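Local coordinates for protein diol-dehydratase (Roseburia inulinivorans, PDB 5I2A) that dehydrates 1,2-propanediol without vitamin B12, as a diol dehydratase that probably works through a glycyl radical, at residues Phe556-Val561 with Glu669-Tyr674; Ser564-Lys569 with Leu651-Tyr656. All coordinates share one frame; numbering follows the deposited sequence.

Contact 1 of 2, residues Phe556-Val561 with Glu669-Tyr674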
loop_
_atom_site.group_PDB
_atom_site.type_symbol
_atom_site.label_atom_id
_atom_site.label_comp_id
_atom_site.label_asym_id
_atom_site.label_seq_id
_atom_site.Cartn_x
_atom_site.Cartn_y
_atom_site.Cartn_z
ATOM N N PHE A 556 21.827 -24.232 7.199
ATOM C CA PHE A 556 22.937 -24.521 8.098
ATOM C C PHE A 556 23.039 -25.998 8.426
ATOM O O PHE A 556 22.038 -26.630 8.728
ATOM C CB PHE A 556 22.777 -23.757 9.414
ATOM C CG PHE A 556 23.082 -22.279 9.331
ATOM C CD1 PHE A 556 22.285 -21.426 8.592
ATOM C CD2 PHE A 556 24.148 -21.739 10.052
ATOM C CE1 PHE A 556 22.554 -20.064 8.544
ATOM C CE2 PHE A 556 24.420 -20.377 10.022
ATOM C CZ PHE A 556 23.624 -19.542 9.260
ATOM N N GLY A 557 24.249 -26.535 8.413
ATOM C CA GLY A 557 24.501 -27.823 9.019
ATOM C C GLY A 557 24.536 -29.033 8.108
ATOM O O GLY A 557 24.339 -30.159 8.575
ATOM N N ILE A 558 24.798 -28.820 6.825
ATOM C CA ILE A 558 24.839 -29.938 5.875
ATOM C C ILE A 558 25.753 -31.099 6.334
ATOM O O ILE A 558 25.348 -32.262 6.272
ATOM C CB ILE A 558 25.284 -29.470 4.484
ATOM C CG1 ILE A 558 24.104 -28.838 3.754
ATOM C CG2 ILE A 558 25.770 -30.636 3.659
ATOM C CD1 ILE A 558 24.425 -28.408 2.338
ATOM N N ALA A 559 26.967 -30.794 6.794
ATOM C CA ALA A 559 27.872 -31.854 7.268
ATOM C C ALA A 559 27.255 -32.622 8.439
ATOM O O ALA A 559 27.293 -33.854 8.474
ATOM C CB ALA A 559 29.253 -31.274 7.680
ATOM N N ASN A 560 26.698 -31.887 9.398
ATOM C CA ASN A 560 26.100 -32.508 10.578
ATOM C C ASN A 560 24.954 -33.433 10.179
ATOM O O ASN A 560 24.867 -34.555 10.667
ATOM C CB ASN A 560 25.600 -31.451 11.565
ATOM C CG ASN A 560 26.682 -30.464 11.953
ATOM O OD1 ASN A 560 26.696 -29.333 11.478
ATOM N ND2 ASN A 560 27.612 -30.901 12.799
ATOM N N VAL A 561 24.102 -32.962 9.273
ATOM C CA VAL A 561 22.957 -33.739 8.801
ATOM C C VAL A 561 23.405 -34.985 8.034
ATOM O O VAL A 561 22.893 -36.072 8.264
ATOM C CB VAL A 561 22.020 -32.882 7.903
ATOM C CG1 VAL A 561 20.970 -33.745 7.204
ATOM C CG2 VAL A 561 21.356 -31.800 8.723
ATOM N N GLU A 669 22.071 -35.592 -1.082
ATOM C CA GLU A 669 20.635 -35.836 -0.997
ATOM C C GLU A 669 19.982 -34.923 0.047
ATOM O O GLU A 669 18.912 -34.363 -0.184
ATOM C CB GLU A 669 20.374 -37.320 -0.680
ATOM C CG GLU A 669 18.952 -37.790 -0.881
ATOM C CD GLU A 669 18.775 -39.297 -0.644
ATOM O OE1 GLU A 669 19.782 -40.041 -0.604
ATOM O OE2 GLU A 669 17.614 -39.739 -0.496
ATOM N N ALA A 670 20.637 -34.753 1.185
ATOM C CA ALA A 670 20.087 -33.922 2.247
ATOM C C ALA A 670 20.080 -32.445 1.857
ATOM O O ALA A 670 19.149 -31.726 2.194
ATOM C CB ALA A 670 20.864 -34.118 3.532
ATOM N N ALA A 671 21.133 -31.994 1.178
ATOM C CA ALA A 671 21.179 -30.624 0.679
ATOM C C ALA A 671 19.962 -30.348 -0.219
ATOM O O ALA A 671 19.333 -29.292 -0.113
ATOM C CB ALA A 671 22.469 -30.366 -0.069
ATOM N N TYR A 672 19.614 -31.317 -1.068
ATOM C CA TYR A 672 18.461 -31.171 -1.946
ATOM C C TYR A 672 17.146 -31.006 -1.184
ATOM O O TYR A 672 16.241 -30.354 -1.678
ATOM C CB TYR A 672 18.343 -32.367 -2.887
ATOM C CG TYR A 672 19.116 -32.244 -4.183
ATOM C CD1 TYR A 672 19.142 -31.054 -4.900
ATOM C CD2 TYR A 672 19.812 -33.333 -4.693
ATOM C CE1 TYR A 672 19.837 -30.961 -6.100
ATOM C CE2 TYR A 672 20.520 -33.245 -5.885
ATOM C CZ TYR A 672 20.530 -32.071 -6.581
ATOM O OH TYR A 672 21.235 -32.007 -7.758
ATOM N N PHE A 673 17.039 -31.592 0.009
ATOM C CA PHE A 673 15.832 -31.420 0.833
ATOM C C PHE A 673 15.632 -29.950 1.227
ATOM O O PHE A 673 14.540 -29.544 1.655
ATOM C CB PHE A 673 15.895 -32.293 2.101
ATOM C CG PHE A 673 15.661 -33.757 1.849
ATOM C CD1 PHE A 673 15.344 -34.216 0.582
ATOM C CD2 PHE A 673 15.739 -34.668 2.885
ATOM C CE1 PHE A 673 15.112 -35.572 0.343
ATOM C CE2 PHE A 673 15.506 -36.021 2.661
ATOM C CZ PHE A 673 15.198 -36.471 1.385
ATOM N N TYR A 674 16.700 -29.165 1.105
ATOM C CA TYR A 674 16.632 -27.735 1.384
ATOM C C TYR A 674 16.590 -26.922 0.090
ATOM O O TYR A 674 15.750 -26.044 -0.060
ATOM C CB TYR A 674 17.821 -27.289 2.243
ATOM C CG TYR A 674 17.802 -25.815 2.603
ATOM C CD1 TYR A 674 16.942 -25.331 3.578
ATOM C CD2 TYR A 674 18.651 -24.910 1.974
ATOM C CE1 TYR A 674 16.926 -23.984 3.911
ATOM C CE2 TYR A 674 18.648 -23.559 2.310
ATOM C CZ TYR A 674 17.785 -23.106 3.276
ATOM O OH TYR A 674 17.766 -21.773 3.602
#
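I558 and V561, one turn apart at the start of helix 558-574, meet the neighbouring alanines A671 and A670 of helix 661-678. In I558 the approach grows closer atom by atom. CB stands 5.4 Å from A671 CB and only starts the reach; the branch methyl CG2 remains about 5.0 Å from A671 CB. CG1, which lies beside the backbone N (chi1 -80°), shortens the gap to A671 CB to 4.4 Å. From there the chain is fully extended, with CD1 anti to CA (chi2 -177°), and this terminal methyl closes on A671 CB at 3.7 Å. The I558 side chain also packs against L693 of a loop.

V561 makes its contact with a shorter arm. Its CB points at the partner helix, and CG1, set opposite the backbone N (chi1 170°), rests on A670 CB at 3.7 Å. Y496 of helix 489-521 also touches the V561 side chain. The two methyl-to-methyl contacts thus lie next to each other, and the CA atoms of I558 and A671 come within 6.4 Å.

G557 stands at the N-cap position of helix 558-574, just after strand 548-556, and V561 N bonds to G557 O. Y674 OH of helix 661-678 bonds P553 O of that strand; on helix 558-574, N560 OD1 takes A720 N and N560 ND2 bonds D711 OD2. The contact thus packs two helices of the pyruvate formate lyase-like part of the chain beside strand 548-556.

No hydrogen bond or charge joins the two segments. The small alanines let the helix backbones come near, and the four buried residues meet through hydrocarbon alone, so the pairing rests on dispersion and the exclusion of water.

Contact 2 of 2, residues Ser564-Lys569 with Leu651-Tyr656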
loop_
_atom_site.group_PDB
_atom_site.type_symbol
_atom_site.label_atom_id
_atom_site.label_comp_id
_atom_site.label_asym_id
_atom_site.label_seq_id
_atom_site.Cartn_x
_atom_site.Cartn_y
_atom_site.Cartn_z
ATOM N N SER A 564 24.991 -37.437 10.436
ATOM C CA SER A 564 23.889 -37.934 11.262
ATOM C C SER A 564 23.087 -39.018 10.549
ATOM O O SER A 564 22.824 -40.088 11.115
ATOM C CB SER A 564 22.956 -36.790 11.674
ATOM O OG SER A 564 23.578 -35.975 12.656
ATOM N N LEU A 565 22.707 -38.740 9.307
ATOM C CA LEU A 565 21.944 -39.701 8.527
ATOM C C LEU A 565 22.769 -40.963 8.260
ATOM O O LEU A 565 22.231 -42.067 8.260
ATOM C CB LEU A 565 21.482 -39.089 7.206
ATOM C CG LEU A 565 20.466 -37.948 7.292
ATOM C CD1 LEU A 565 20.241 -37.380 5.918
ATOM C CD2 LEU A 565 19.145 -38.432 7.891
ATOM N N TYR A 566 24.066 -40.797 8.030
ATOM C CA TYR A 566 24.935 -41.949 7.834
ATOM C C TYR A 566 24.989 -42.833 9.095
ATOM O O TYR A 566 24.866 -44.042 9.009
ATOM C CB TYR A 566 26.341 -41.504 7.432
ATOM C CG TYR A 566 27.239 -42.666 7.077
ATOM C CD1 TYR A 566 27.130 -43.301 5.844
ATOM C CD2 TYR A 566 28.176 -43.143 7.981
ATOM C CE1 TYR A 566 27.942 -44.373 5.515
ATOM C CE2 TYR A 566 28.994 -44.214 7.660
ATOM C CZ TYR A 566 28.870 -44.822 6.428
ATOM O OH TYR A 566 29.670 -45.885 6.113
ATOM N N THR A 567 25.180 -42.221 10.257
ATOM C CA THR A 567 25.098 -42.937 11.527
ATOM C C THR A 567 23.823 -43.787 11.631
ATOM O O THR A 567 23.865 -44.979 11.953
ATOM C CB THR A 567 25.130 -41.973 12.701
ATOM O OG1 THR A 567 26.455 -41.461 12.858
ATOM C CG2 THR A 567 24.678 -42.666 13.998
ATOM N N ILE A 568 22.695 -43.159 11.330
ATOM C CA ILE A 568 21.395 -43.804 11.455
ATOM C C ILE A 568 21.262 -44.955 10.475
ATOM O O ILE A 568 20.838 -46.047 10.846
ATOM C CB ILE A 568 20.261 -42.799 11.238
ATOM C CG1 ILE A 568 20.276 -41.767 12.371
ATOM C CG2 ILE A 568 18.906 -43.507 11.167
ATOM C CD1 ILE A 568 19.577 -40.482 12.029
ATOM N N LYS A 569 21.658 -44.708 9.230
ATOM C CA LYS A 569 21.592 -45.721 8.192
ATOM C C LYS A 569 22.466 -46.933 8.526
ATOM O O LYS A 569 22.002 -48.066 8.434
ATOM C CB LYS A 569 21.999 -45.133 6.845
ATOM C CG LYS A 569 21.797 -46.067 5.676
ATOM C CD LYS A 569 22.518 -45.552 4.439
ATOM C CE LYS A 569 22.001 -46.223 3.172
ATOM N NZ LYS A 569 22.966 -46.110 2.054
ATOM N N LEU A 651 31.937 -41.868 16.466
ATOM C CA LEU A 651 33.118 -41.088 16.088
ATOM C C LEU A 651 34.093 -41.851 15.191
ATOM O O LEU A 651 34.917 -41.235 14.517
ATOM C CB LEU A 651 33.856 -40.591 17.327
ATOM C CG LEU A 651 33.085 -39.614 18.214
ATOM C CD1 LEU A 651 33.944 -39.164 19.384
ATOM C CD2 LEU A 651 32.605 -38.421 17.410
ATOM N N GLU A 652 33.986 -43.178 15.171
ATOM C CA GLU A 652 34.857 -44.016 14.341
ATOM C C GLU A 652 34.329 -44.232 12.930
ATOM O O GLU A 652 35.055 -44.722 12.080
ATOM C CB GLU A 652 35.078 -45.380 15.004
ATOM C CG GLU A 652 36.071 -45.331 16.143
ATOM C CD GLU A 652 36.015 -46.569 17.020
ATOM O OE1 GLU A 652 35.201 -47.476 16.722
ATOM O OE2 GLU A 652 36.773 -46.624 18.015
ATOM N N LEU A 653 33.071 -43.882 12.682
ATOM C CA LEU A 653 32.497 -44.041 11.344
ATOM C C LEU A 653 33.205 -43.154 10.315
ATOM O O LEU A 653 33.761 -42.114 10.660
ATOM C CB LEU A 653 31.003 -43.727 11.359
ATOM C CG LEU A 653 30.080 -44.690 12.112
ATOM C CD1 LEU A 653 28.702 -44.077 12.307
ATOM C CD2 LEU A 653 29.969 -45.999 11.361
ATOM N N PRO A 654 33.207 -43.576 9.046
ATOM C CA PRO A 654 33.670 -42.647 8.010
ATOM C C PRO A 654 32.792 -41.389 7.987
ATOM O O PRO A 654 31.602 -41.492 8.238
ATOM C CB PRO A 654 33.536 -43.456 6.710
ATOM C CG PRO A 654 32.685 -44.632 7.054
ATOM C CD PRO A 654 32.879 -44.902 8.505
ATOM N N LYS A 655 33.378 -40.229 7.706
ATOM C CA LYS A 655 32.655 -38.970 7.763
ATOM C C LYS A 655 32.693 -38.212 6.431
ATOM O O LYS A 655 33.585 -38.412 5.609
ATOM C CB LYS A 655 33.226 -38.077 8.865
ATOM C CG LYS A 655 33.261 -38.690 10.250
ATOM C CD LYS A 655 31.871 -38.825 10.844
ATOM C CE LYS A 655 31.945 -39.305 12.293
ATOM N NZ LYS A 655 30.590 -39.490 12.912
ATOM N N TYR A 656 31.711 -37.338 6.241
ATOM C CA TYR A 656 31.689 -36.397 5.125
ATOM C C TYR A 656 32.989 -35.614 5.125
ATOM O O TYR A 656 33.441 -35.182 6.171
ATOM C CB TYR A 656 30.470 -35.471 5.249
ATOM C CG TYR A 656 30.378 -34.312 4.269
ATOM C CD1 TYR A 656 30.173 -34.530 2.912
ATOM C CD2 TYR A 656 30.410 -32.995 4.722
ATOM C CE1 TYR A 656 30.043 -33.471 2.025
ATOM C CE2 TYR A 656 30.268 -31.923 3.844
ATOM C CZ TYR A 656 30.094 -32.169 2.500
ATOM O OH TYR A 656 29.977 -31.122 1.624
HETATM O O HOH W 1 28.588 -40.229 11.350
#
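The L653 isobutyl group spreads its two methyls between T567 and Y566 of helix 558-574. With CG beside the backbone N (chi1 -68°) and chi2 near 167°, CD1 comes up to T567 OG1 at 3.5 Å, crossing the threonine side chain at about a right angle. CD2 lies 4.2 Å from Y566 CE2. Beyond these neighbours, L653 also touches L571, one turn further along the helix.

The Y566 ring is swung out from the helix, CG opposite the backbone N (chi1 -174°), and its hydroxyl end slides past the P654 ring, again nearly at right angles. P654 CG sits 3.4 Å from Y566 OH and 3.8 Å from Y566 CE2, approaching the aromatic ring obliquely; the oxygen meets a carbon here. E662 and V663 of helix 661-678 also touch the tyrosine.

K655 starts away from the helix, bends twice, and then runs straight to its ammonium group. Its NZ donates to a water at 2.6 Å, which in turn donates to T567 OG1 at 2.9 Å. The threonine hydroxyl is bonded to P710 O as well, and K655 NZ also bonds the carbonyls of I650 and D711.

This is plain structural packing in the pyruvate formate lyase-like part of the chain, joining the loop between helices 637-651 and 661-678 to helix 558-574. Between 564-569 and 651-656 there is carbon packing of L653 and P654 and one water bridge, with no direct hydrogen bond; next to them Y656 N bonds D563 OD1 of helix 558-574. Two carbonyl oxygens and the water around NZ would probably help the buried K655 keep its positive charge.

Both contacts draw on helix 558-574, contact 1 on its first turn and contact 2 further along. Contact 1 joins it to helix 661-678, its centre about 20 Å from the centre of the chain, with every touching residue buried; contact 2 joins it to the loop leading toward that same partner helix, its centre about 31 Å from the centre of the chain and only partly buried. The chemistry follows: purely aliphatic inside, apolar packing plus a water bridge outside. Their centres lie about 14 Å apart, and they meet directly, A559 CB packing on Y656 CD2 at 3.6 Å and A670 CB on L565 CD1 at 4.1 Å.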